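Local coordinates for MaoC domain protein dehydratase (Chloroflexus aurantiacus, PDB 4E3E) that catalyses the reversible dehydration of beta-methylmalyl-CoA to mesaconyl-CoA in the glyoxylate assimilation cycle, at residues D287-M299 / A309-P321. Residues are numbered along the deposited sequence; the frame is centred on the assembly and turned at random. Where two conformers were deposited one is given.
Sequences DTIYAWSEILAKM and ALRVRTVATKDRP
Tyr290 and Thr317, Trp292 and Val315, Glu294 and Arg313, and Met299 and Ala309 each exchange two backbone hydrogen bonds between antiparallel strands 288-299 and 309-318. The register slips by one residue at a classic beta bulge, where Leu296 and Ala297 both face Arg311. Both their N-H groups reach Arg311 O, each in a weak bond, while Arg311 N bonds to Ala297 O.

Charged and polar groups close the open end. Lys318 NZ meets Asp287 OD2 at 2.7 Å in a salt bridge, coming from above the carboxylate plane; OD2 also accepts Phe284 N. Asp319 OD1 accepts Thr288 N at 3.0 Å, on its syn side. Asp287 OD1 and Asp319 OD2 lie 4.4 Å apart, and a water donates to both of these oxygens, which probably eases their repulsion. With an alanine at Asp287, Lys318 NZ would probably lose this carboxylate, and Phe284 N and the bridging water would each lose an acceptor. Further along, Ser293 OG and Thr314 OG1 share a hydrogen bond of 2.7 Å, on the face covered by helix 250-265.

The other face carries the aromatic packing. Trp292 CG sits between the backbone N and carbonyl carbon (chi1 67°), which lays the indole alongside Val315. Val315 CB rests over one ring face, 3.9 Å from the centroid of the five-membered ring, a CH-pi contact. Leu296 CD1 lies over one face of the Arg313 guanidinium, 3.9 Å from Arg313 NH2. Trp292 NE1 bonds to Pro326 O, Tyr290 OH to Asn234 of the second subunit, and Arg313 pairs with Asp341.

The pair is a bulged beta hairpin, set between strands 204-212 and 338-349 in the antiparallel sheet that wraps helix 250-265, as in hotdog folds.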
loop_
_atom_site.group_PDB
_atom_site.type_symbol
_atom_site.label_atom_id
_atom_site.label_comp_id
_atom_site.label_asym_id
_atom_site.label_seq_id
_atom_site.Cartn_x
_atom_site.Cartn_y
_atom_site.Cartn_z
ATOM N N ASP A 287 17.697 -4.059 -9.070
ATOM C CA ASP A 287 17.670 -4.916 -10.241
ATOM C C ASP A 287 16.434 -4.629 -11.067
ATOM O O ASP A 287 15.331 -4.446 -10.524
ATOM C CB ASP A 287 17.678 -6.391 -9.834
ATOM C CG ASP A 287 19.029 -6.843 -9.262
ATOM O OD1 ASP A 287 20.056 -6.163 -9.476
ATOM O OD2 ASP A 287 19.067 -7.901 -8.596
ATOM N N THR A 288 16.594 -4.617 -12.384
ATOM C CA THR A 288 15.416 -4.521 -13.275
ATOM C C THR A 288 15.032 -5.891 -13.839
ATOM O O THR A 288 15.839 -6.542 -14.500
ATOM C CB THR A 288 15.677 -3.510 -14.406
ATOM O OG1 THR A 288 16.067 -2.265 -13.818
ATOM C CG2 THR A 288 14.438 -3.297 -15.278
ATOM N N ILE A 289 13.789 -6.313 -13.588
ATOM C CA ILE A 289 13.349 -7.645 -13.950
ATOM C C ILE A 289 12.655 -7.622 -15.316
ATOM O O ILE A 289 11.752 -6.794 -15.555
ATOM C CB ILE A 289 12.356 -8.228 -12.902
ATOM C CG1 ILE A 289 12.998 -8.308 -11.496
ATOM C CG2 ILE A 289 11.857 -9.599 -13.346
ATOM C CD1 ILE A 289 14.401 -8.943 -11.455
ATOM N N TYR A 290 13.083 -8.533 -16.193
ATOM C CA TYR A 290 12.439 -8.786 -17.482
ATOM C C TYR A 290 11.995 -10.235 -17.513
ATOM O O TYR A 290 12.454 -11.044 -16.708
ATOM C CB TYR A 290 13.440 -8.613 -18.604
ATOM C CG TYR A 290 13.956 -7.221 -18.799
ATOM C CD1 TYR A 290 15.065 -6.752 -18.079
ATOM C CD2 TYR A 290 13.371 -6.381 -19.747
ATOM C CE1 TYR A 290 15.563 -5.472 -18.288
ATOM C CE2 TYR A 290 13.859 -5.102 -19.967
ATOM C CZ TYR A 290 14.947 -4.652 -19.235
ATOM O OH TYR A 290 15.414 -3.391 -19.467
ATOM N N ALA A 291 11.121 -10.578 -18.451
ATOM C CA ALA A 291 10.629 -11.945 -18.538
ATOM C C ALA A 291 10.433 -12.377 -19.988
ATOM O O ALA A 291 10.158 -11.552 -20.872
ATOM C CB ALA A 291 9.328 -12.100 -17.747
ATOM N N TRP A 292 10.612 -13.673 -20.222
ATOM C CA TRP A 292 10.171 -14.302 -21.459
ATOM C C TRP A 292 9.577 -15.659 -21.173
ATOM O O TRP A 292 9.889 -16.287 -20.157
ATOM C CB TRP A 292 11.305 -14.369 -22.489
ATOM C CG TRP A 292 12.445 -15.283 -22.110
ATOM C CD1 TRP A 292 13.606 -14.962 -21.399
ATOM C CD2 TRP A 292 12.571 -16.708 -22.420
ATOM N NE1 TRP A 292 14.417 -16.066 -21.260
ATOM C CE2 TRP A 292 13.850 -17.146 -21.845
ATOM C CE3 TRP A 292 11.775 -17.635 -23.086
ATOM C CZ2 TRP A 292 14.292 -18.452 -21.952
ATOM C CZ3 TRP A 292 12.235 -18.954 -23.193
ATOM C CH2 TRP A 292 13.462 -19.351 -22.637
ATOM N N SER A 293 8.705 -16.121 -22.056
ATOM C CA SER A 293 8.033 -17.404 -21.851
ATOM C C SER A 293 8.150 -18.334 -23.043
ATOM O O SER A 293 8.281 -17.886 -24.186
ATOM C CB SER A 293 6.558 -17.212 -21.485
ATOM O OG SER A 293 6.456 -16.469 -20.277
ATOM N N GLU A 294 8.100 -19.633 -22.764
ATOM C CA GLU A 294 8.015 -20.644 -23.814
ATOM C C GLU A 294 6.742 -21.446 -23.596
ATOM O O GLU A 294 6.405 -21.754 -22.443
ATOM C CB GLU A 294 9.225 -21.566 -23.753
ATOM C CG GLU A 294 9.170 -22.714 -24.749
ATOM C CD GLU A 294 10.422 -23.561 -24.721
ATOM O OE1 GLU A 294 11.349 -23.230 -23.964
ATOM O OE2 GLU A 294 10.470 -24.559 -25.462
ATOM N N ILE A 295 6.030 -21.772 -24.680
ATOM C CA ILE A 295 4.926 -22.714 -24.569
ATOM C C ILE A 295 5.540 -24.120 -24.611
ATOM O O ILE A 295 5.930 -24.602 -25.691
ATOM C CB ILE A 295 3.860 -22.546 -25.684
ATOM C CG1 ILE A 295 3.372 -21.084 -25.803
ATOM C CG2 ILE A 295 2.706 -23.541 -25.476
ATOM C CD1 ILE A 295 2.768 -20.486 -24.534
ATOM N N LEU A 296 5.658 -24.755 -23.438
ATOM C CA LEU A 296 6.214 -26.116 -23.328
ATOM C C LEU A 296 5.273 -27.163 -23.906
ATOM O O LEU A 296 5.714 -28.142 -24.511
ATOM C CB LEU A 296 6.510 -26.470 -21.875
ATOM C CG LEU A 296 7.564 -25.603 -21.186
ATOM C CD1 LEU A 296 7.716 -26.019 -19.729
ATOM C CD2 LEU A 296 8.889 -25.660 -21.939
ATOM N N ALA A 297 3.970 -26.945 -23.725
ATOM C CA ALA A 297 2.971 -27.936 -24.104
ATOM C C ALA A 297 1.603 -27.313 -24.148
ATOM O O ALA A 297 1.342 -26.289 -23.482
ATOM C CB ALA A 297 2.969 -29.099 -23.116
ATOM N N LYS A 298 0.727 -27.949 -24.921
ATOM C CA LYS A 298 -0.669 -27.565 -25.007
ATOM C C LYS A 298 -1.500 -28.817 -24.762
ATOM O O LYS A 298 -1.252 -29.860 -25.382
ATOM C CB LYS A 298 -0.969 -26.971 -26.390
ATOM C CG LYS A 298 -2.433 -26.633 -26.624
ATOM C CD LYS A 298 -2.728 -26.211 -28.068
ATOM C CE LYS A 298 -2.068 -24.896 -28.441
ATOM N NZ LYS A 298 -2.407 -24.489 -29.837
HETATM N N MSE A 299 -2.480 -28.728 -23.867
HETATM C CA MSE A 299 -3.224 -29.917 -23.453
HETATM C C MSE A 299 -4.695 -29.590 -23.421
HETATM O O MSE A 299 -5.083 -28.501 -22.972
HETATM C CB MSE A 299 -2.712 -30.401 -22.074
HETATM C CG MSE A 299 -1.239 -30.008 -21.819
HETATM SE SE MSE A 299 -0.635 -30.228 -19.949
HETATM C CE MSE A 299 1.185 -30.981 -20.167
ATOM N N ALA A 309 -5.570 -25.948 -21.532
ATOM C CA ALA A 309 -4.402 -25.683 -20.711
ATOM C C ALA A 309 -3.161 -25.461 -21.556
ATOM O O ALA A 309 -3.001 -26.062 -22.622
ATOM C CB ALA A 309 -4.163 -26.824 -19.730
ATOM N N LEU A 310 -2.283 -24.598 -21.069
ATOM C CA LEU A 310 -0.941 -24.470 -21.629
ATOM C C LEU A 310 0.053 -24.647 -20.507
ATOM O O LEU A 310 -0.112 -24.079 -19.415
ATOM C CB LEU A 310 -0.726 -23.100 -22.272
ATOM C CG LEU A 310 -1.591 -22.681 -23.468
ATOM C CD1 LEU A 310 -1.391 -21.193 -23.751
ATOM C CD2 LEU A 310 -1.294 -23.509 -24.712
ATOM N N ARG A 311 1.067 -25.460 -20.763
ATOM C CA ARG A 311 2.174 -25.572 -19.838
ATOM C C ARG A 311 3.190 -24.542 -20.294
ATOM O O ARG A 311 3.621 -24.560 -21.450
ATOM C CB ARG A 311 2.777 -26.979 -19.822
ATOM C CG ARG A 311 3.879 -27.142 -18.768
ATOM C CD ARG A 311 4.458 -28.551 -18.736
ATOM N NE ARG A 311 5.417 -28.710 -17.635
ATOM C CZ ARG A 311 5.907 -29.877 -17.217
ATOM N NH1 ARG A 311 5.540 -31.015 -17.800
ATOM N NH2 ARG A 311 6.766 -29.913 -16.209
ATOM N N VAL A 312 3.541 -23.630 -19.389
ATOM C CA VAL A 312 4.368 -22.479 -19.723
ATOM C C VAL A 312 5.613 -22.481 -18.856
ATOM O O VAL A 312 5.536 -22.766 -17.656
ATOM C CB VAL A 312 3.586 -21.158 -19.506
ATOM C CG1 VAL A 312 4.437 -19.920 -19.844
ATOM C CG2 VAL A 312 2.278 -21.157 -20.302
ATOM N N ARG A 313 6.758 -22.184 -19.471
ATOM C CA ARG A 313 7.942 -21.797 -18.723
ATOM C C ARG A 313 8.114 -20.290 -18.858
ATOM O O ARG A 313 8.252 -19.778 -19.975
ATOM C CB ARG A 313 9.206 -22.485 -19.249
ATOM C CG ARG A 313 10.455 -22.139 -18.438
ATOM C CD ARG A 313 11.779 -22.660 -19.046
ATOM N NE ARG A 313 11.708 -24.076 -19.425
ATOM C CZ ARG A 313 11.648 -25.102 -18.574
ATOM N NH1 ARG A 313 11.662 -24.909 -17.254
ATOM N NH2 ARG A 313 11.563 -26.339 -19.051
ATOM N N THR A 314 8.104 -19.578 -17.732
ATOM C CA THR A 314 8.505 -18.173 -17.755
ATOM C C THR A 314 9.851 -18.037 -17.070
ATOM O O THR A 314 10.046 -18.509 -15.946
ATOM C CB THR A 314 7.456 -17.261 -17.126
ATOM O OG1 THR A 314 6.194 -17.447 -17.814
ATOM C CG2 THR A 314 7.881 -15.803 -17.226
ATOM N N VAL A 315 10.777 -17.394 -17.758
ATOM C CA VAL A 315 12.120 -17.180 -17.243
ATOM C C VAL A 315 12.277 -15.690 -16.962
ATOM O O VAL A 315 12.032 -14.869 -17.850
ATOM C CB VAL A 315 13.167 -17.613 -18.294
ATOM C CG1 VAL A 315 14.576 -17.325 -17.805
ATOM C CG2 VAL A 315 13.007 -19.095 -18.613
ATOM N N ALA A 316 12.658 -15.335 -15.731
ATOM C CA ALA A 316 12.926 -13.931 -15.401
ATOM C C ALA A 316 14.428 -13.682 -15.394
ATOM O O ALA A 316 15.217 -14.519 -14.926
ATOM C CB ALA A 316 12.303 -13.527 -14.064
ATOM N N THR A 317 14.814 -12.534 -15.889
ATOM C CA THR A 317 16.203 -12.148 -15.923
ATOM C C THR A 317 16.359 -10.779 -15.327
ATOM O O THR A 317 15.427 -10.042 -15.242
ATOM C CB THR A 317 16.755 -12.124 -17.347
ATOM O OG1 THR A 317 15.994 -11.245 -18.147
ATOM C CG2 THR A 317 16.679 -13.450 -17.950
ATOM N N LYS A 318 17.562 -10.443 -14.922
ATOM C CA LYS A 318 17.819 -9.114 -14.464
ATOM C C LYS A 318 18.651 -8.358 -15.456
ATOM O O LYS A 318 19.601 -8.869 -15.973
ATOM C CB LYS A 318 18.456 -9.078 -13.082
ATOM C CG LYS A 318 19.742 -9.837 -12.933
ATOM C CD LYS A 318 20.531 -9.334 -11.751
ATOM C CE LYS A 318 20.357 -10.267 -10.593
ATOM N NZ LYS A 318 20.930 -9.780 -9.334
ATOM N N ASP A 319 18.243 -7.142 -15.732
ATOM C CA ASP A 319 19.003 -6.252 -16.540
ATOM C C ASP A 319 19.326 -6.884 -17.870
ATOM O O ASP A 319 20.444 -6.849 -18.304
ATOM C CB ASP A 319 20.267 -5.840 -15.810
ATOM C CG ASP A 319 19.990 -5.169 -14.493
ATOM O OD1 ASP A 319 18.890 -4.713 -14.240
ATOM O OD2 ASP A 319 20.899 -5.093 -13.686
ATOM N N ARG A 320 18.326 -7.472 -18.494
ATOM C CA ARG A 320 18.431 -8.328 -19.688
ATOM C C ARG A 320 19.715 -8.183 -20.512
ATOM O O ARG A 320 20.028 -7.088 -21.006
ATOM C CB ARG A 320 17.196 -8.174 -20.590
ATOM C CG ARG A 320 17.263 -7.053 -21.617
ATOM C CD ARG A 320 16.322 -7.363 -22.767
ATOM N NE ARG A 320 16.149 -8.806 -22.922
ATOM C CZ ARG A 320 15.334 -9.370 -23.807
ATOM N NH1 ARG A 320 14.618 -8.610 -24.626
ATOM N NH2 ARG A 320 15.236 -10.693 -23.876
ATOM N N PRO A 321 20.464 -9.295 -20.675
ATOM C CA PRO A 321 21.696 -9.272 -21.473
ATOM C C PRO A 321 21.425 -9.201 -22.986
ATOM O O PRO A 321 20.258 -9.136 -23.405
ATOM C CB PRO A 321 22.383 -10.592 -21.092
ATOM C CG PRO A 321 21.270 -11.497 -20.707
ATOM C CD PRO A 321 20.222 -10.623 -20.070
HETATM O O HOH W 1 21.311 -4.455 -11.207
HETATM O O HOH W 2 18.427 -2.136 -12.998
#